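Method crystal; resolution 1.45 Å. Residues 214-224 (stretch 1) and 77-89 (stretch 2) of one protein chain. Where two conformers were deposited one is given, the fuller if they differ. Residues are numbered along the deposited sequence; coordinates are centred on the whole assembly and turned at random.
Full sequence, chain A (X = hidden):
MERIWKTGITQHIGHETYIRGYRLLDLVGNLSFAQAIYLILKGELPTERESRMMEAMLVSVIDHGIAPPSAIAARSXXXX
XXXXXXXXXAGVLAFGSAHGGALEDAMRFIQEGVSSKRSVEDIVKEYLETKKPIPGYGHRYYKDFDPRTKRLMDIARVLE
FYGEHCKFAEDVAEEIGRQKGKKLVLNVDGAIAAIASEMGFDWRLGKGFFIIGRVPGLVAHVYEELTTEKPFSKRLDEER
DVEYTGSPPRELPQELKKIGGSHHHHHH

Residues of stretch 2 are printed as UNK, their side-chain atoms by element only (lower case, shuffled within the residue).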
# COMPACT_ATOMS: atom_id res chain seq x y z
N ARG A 214 2.70 5.95 15.73
CA ARG A 214 3.81 6.28 14.79
C ARG A 214 3.38 7.04 13.54
O ARG A 214 4.21 7.70 12.89
CB ARG A 214 4.55 5.01 14.43
CG ARG A 214 5.72 5.14 13.45
CD ARG A 214 6.83 6.05 13.93
NE ARG A 214 7.37 5.61 15.22
CZ ARG A 214 8.27 4.66 15.42
NH1 ARG A 214 8.87 4.06 14.38
NH2 ARG A 214 8.62 4.31 16.66
N VAL A 215 2.10 6.93 13.14
CA VAL A 215 1.66 7.62 11.92
C VAL A 215 1.98 9.12 11.96
O VAL A 215 2.37 9.64 10.91
CB VAL A 215 0.17 7.31 11.63
CG1 VAL A 215 -0.50 8.40 10.80
CG2 VAL A 215 0.07 5.97 10.90
N PRO A 216 1.87 9.85 13.08
CA PRO A 216 2.29 11.25 13.04
C PRO A 216 3.75 11.42 12.62
O PRO A 216 4.05 12.34 11.88
CB PRO A 216 2.04 11.74 14.45
CG PRO A 216 0.92 10.85 14.97
CD PRO A 216 1.26 9.50 14.37
N GLY A 217 4.63 10.56 13.08
CA GLY A 217 6.02 10.60 12.66
C GLY A 217 6.14 10.33 11.16
O GLY A 217 6.89 11.03 10.45
N LEU A 218 5.39 9.34 10.64
CA LEU A 218 5.43 9.09 9.20
C LEU A 218 4.97 10.30 8.42
O LEU A 218 5.52 10.63 7.37
CB LEU A 218 4.64 7.87 8.82
CG LEU A 218 5.14 6.53 9.40
CD1 LEU A 218 4.15 5.40 9.09
CD2 LEU A 218 6.53 6.21 8.89
N VAL A 219 3.88 10.94 8.88
CA VAL A 219 3.41 12.15 8.21
C VAL A 219 4.52 13.19 8.18
O VAL A 219 4.77 13.83 7.14
CB VAL A 219 2.15 12.71 8.92
CG1 VAL A 219 1.83 14.11 8.42
CG2 VAL A 219 0.94 11.78 8.71
N ALA A 220 5.18 13.40 9.34
CA ALA A 220 6.27 14.37 9.36
C ALA A 220 7.38 14.04 8.36
O ALA A 220 7.89 14.93 7.66
CB ALA A 220 6.84 14.49 10.76
N HIS A 221 7.77 12.77 8.30
CA HIS A 221 8.84 12.32 7.39
C HIS A 221 8.44 12.49 5.92
O HIS A 221 9.24 12.95 5.12
CB HIS A 221 9.20 10.86 7.67
CG HIS A 221 10.14 10.73 8.82
ND1 HIS A 221 11.51 10.92 8.68
CD2 HIS A 221 9.86 10.51 10.14
CE1 HIS A 221 12.01 10.80 9.90
NE2 HIS A 221 11.06 10.58 10.82
N VAL A 222 7.22 12.10 5.58
CA VAL A 222 6.79 12.23 4.20
C VAL A 222 6.65 13.68 3.79
O VAL A 222 7.07 14.09 2.71
CB VAL A 222 5.48 11.43 3.99
CG1 VAL A 222 4.90 11.69 2.59
CG2 VAL A 222 5.74 9.96 4.19
N TYR A 223 6.09 14.49 4.68
CA TYR A 223 5.97 15.93 4.39
C TYR A 223 7.38 16.52 4.18
O TYR A 223 7.61 17.33 3.28
CB TYR A 223 5.23 16.64 5.54
CG TYR A 223 5.24 18.14 5.41
CD1 TYR A 223 4.34 18.80 4.57
CD2 TYR A 223 6.17 18.90 6.09
CE1 TYR A 223 4.37 20.20 4.46
CE2 TYR A 223 6.27 20.27 5.89
CZ TYR A 223 5.34 20.92 5.10
OH TYR A 223 5.48 22.29 4.98
N GLU A 224 8.32 16.19 5.05
CA GLU A 224 9.68 16.70 4.93
C GLU A 224 10.30 16.26 3.59
O GLU A 224 10.90 17.08 2.87
CB GLU A 224 10.53 16.24 6.12
CG GLU A 224 11.90 16.88 6.13
CD GLU A 224 12.73 16.49 7.32
OE1 GLU A 224 12.93 15.28 7.54
OE2 GLU A 224 13.17 17.40 8.06
N UNK A 77 8.80 6.11 -1.34
CA UNK A 77 7.56 6.24 -2.10
C UNK A 77 7.24 7.72 -2.37
O UNK A 77 6.89 8.08 -3.48
c UNK A 77 6.44 5.49 -1.38
c UNK A 77 5.08 5.87 -1.91
c UNK A 77 6.66 3.99 -1.55
N UNK A 78 7.42 8.60 -1.37
CA UNK A 78 7.21 10.01 -1.59
C UNK A 78 8.15 10.53 -2.69
O UNK A 78 7.72 11.29 -3.58
c UNK A 78 7.51 10.77 -0.30
N UNK A 79 9.41 10.09 -2.67
CA UNK A 79 10.43 10.48 -3.67
C UNK A 79 10.02 10.10 -5.11
O UNK A 79 10.43 10.75 -6.10
o UNK A 79 12.84 10.49 -4.01
c UNK A 79 11.76 9.86 -3.30
N UNK A 80 9.24 9.02 -5.25
CA UNK A 80 8.73 8.61 -6.54
C UNK A 80 7.70 9.59 -7.11
O UNK A 80 7.31 9.48 -8.29
N UNK A 81 7.24 10.54 -6.31
CA UNK A 81 6.31 11.60 -6.72
C UNK A 81 4.88 11.21 -6.42
O UNK A 81 4.07 10.94 -7.31
N UNK A 82 4.57 11.14 -5.14
CA UNK A 82 3.29 10.68 -4.67
C UNK A 82 2.72 11.62 -3.61
O UNK A 82 3.45 12.37 -2.95
c UNK A 82 3.51 8.22 -5.10
n UNK A 82 4.66 7.62 -5.29
o UNK A 82 2.50 7.94 -5.81
c UNK A 82 3.42 9.28 -4.07
N UNK A 83 1.41 11.57 -3.44
CA UNK A 83 0.70 12.35 -2.44
C UNK A 83 1.09 11.85 -1.06
O UNK A 83 1.52 10.70 -0.83
o UNK A 83 -1.57 13.01 -1.78
c UNK A 83 -0.80 12.19 -2.65
N UNK A 84 0.93 12.71 -0.09
CA UNK A 84 1.31 12.39 1.27
C UNK A 84 0.67 11.11 1.82
O UNK A 84 1.34 10.33 2.50
c UNK A 84 1.05 13.61 2.14
c UNK A 84 1.52 13.50 3.58
c UNK A 84 0.39 13.05 4.50
c UNK A 84 2.13 14.79 4.04
N UNK A 85 -0.62 10.84 1.51
CA UNK A 85 -1.21 9.61 2.01
C UNK A 85 -0.53 8.36 1.51
O UNK A 85 -0.48 7.35 2.20
o UNK A 85 -2.59 10.30 -0.56
c UNK A 85 -3.00 9.40 0.25
c UNK A 85 -2.68 9.51 1.70
n UNK A 85 -3.67 8.32 -0.18
N UNK A 86 -0.04 8.41 0.26
CA UNK A 86 0.57 7.25 -0.35
C UNK A 86 1.92 6.93 0.31
O UNK A 86 2.20 5.78 0.65
c UNK A 86 -0.65 7.70 -2.52
c UNK A 86 1.44 6.32 -2.54
c UNK A 86 0.70 7.48 -1.86
N UNK A 87 2.73 7.96 0.60
CA UNK A 87 3.96 7.73 1.32
C UNK A 87 3.71 7.20 2.72
O UNK A 87 4.37 6.28 3.20
N UNK A 88 2.72 7.81 3.44
CA UNK A 88 2.46 7.33 4.79
C UNK A 88 2.03 5.88 4.79
O UNK A 88 2.48 5.07 5.59
c UNK A 88 1.97 9.64 5.68
c UNK A 88 0.95 7.63 6.81
c UNK A 88 1.41 8.23 5.48
N UNK A 89 1.13 5.53 3.87
CA UNK A 89 0.69 4.14 3.76
C UNK A 89 1.83 3.18 3.55
O UNK A 89 1.87 2.12 4.14
c UNK A 89 -0.31 3.99 2.63

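Position 77 carries three carbons, one bearing the other two, a fork at the first atom: Val77. It lies in the last stretch of a helix and stays out of reach of stretch 1. Position 78 has a lone carbon, and its CB lies 4.0 Å from CG1 of Val222; this is Ala78, its methyl packed against that of the valine. Position 79, one carbon and then an oxygen, is Ser79, bonded elsewhere in the structure.

Positions 80 and 81 have no side-chain atoms and are Gly80 and Gly81. At Gly81 phi is positive, and a CB would jam against the preceding carbonyl oxygen, so the backbone itself calls for glycine as the chain leaves the helix. Position 82 has two carbons, the second carrying one oxygen and one nitrogen: an amide, Asn82. Its ND2 donates to O of Val77 at 2.9 Å, almost in line, tying the loop back to the helix before it.

Position 83, a carbon and an oxygen, is Ser83, at the N-cap position though its side chain makes no capping bond. Position 84 holds four carbons forked at the second, the pattern of Leu84. Its CB points sideways, but the end comes nearer to stretch 1: CD1 is 3.9 Å from CB of Tyr223, and CD2 is 4.3 Å from CG1 of Val219. Position 85 again shows two carbons ending in one oxygen and one nitrogen, Asn85, directed away. Position 86 has three carbons forked at the first, Val86, also directed away.

Position 87 is bare: Gly87. A CB here would point toward stretch 1 and fall 2.9 Å from CG1 of Val222, a clash; without it, CG2 of Val222 reaches 3.7 Å from the backbone C of Gly87. Position 88 has three carbons forked at the first, close to four residues of stretch 1, and is Val88; its CG2 lies 3.8 Å from CG2 of Val219. Position 89, a single carbon facing away, is Ala89.

The contact works by exchange of knobs. Val88 sits among Val215, Leu218, Val219 and Val222, while Val222 sits among Ala78, Leu84, Gly87 and Val88. The helix axes approach to 9.0 Å at 126°, and no hydrogen bond crosses between the stretches, so shape and apolar packing do the work. The rule to read here is a compact branched knob from each side, with Gly87 leaving the room that the knob Val222 needs, and Ala78 among the residues around it.

Stretch 2 (77-89) VASGGNSLNVGVA
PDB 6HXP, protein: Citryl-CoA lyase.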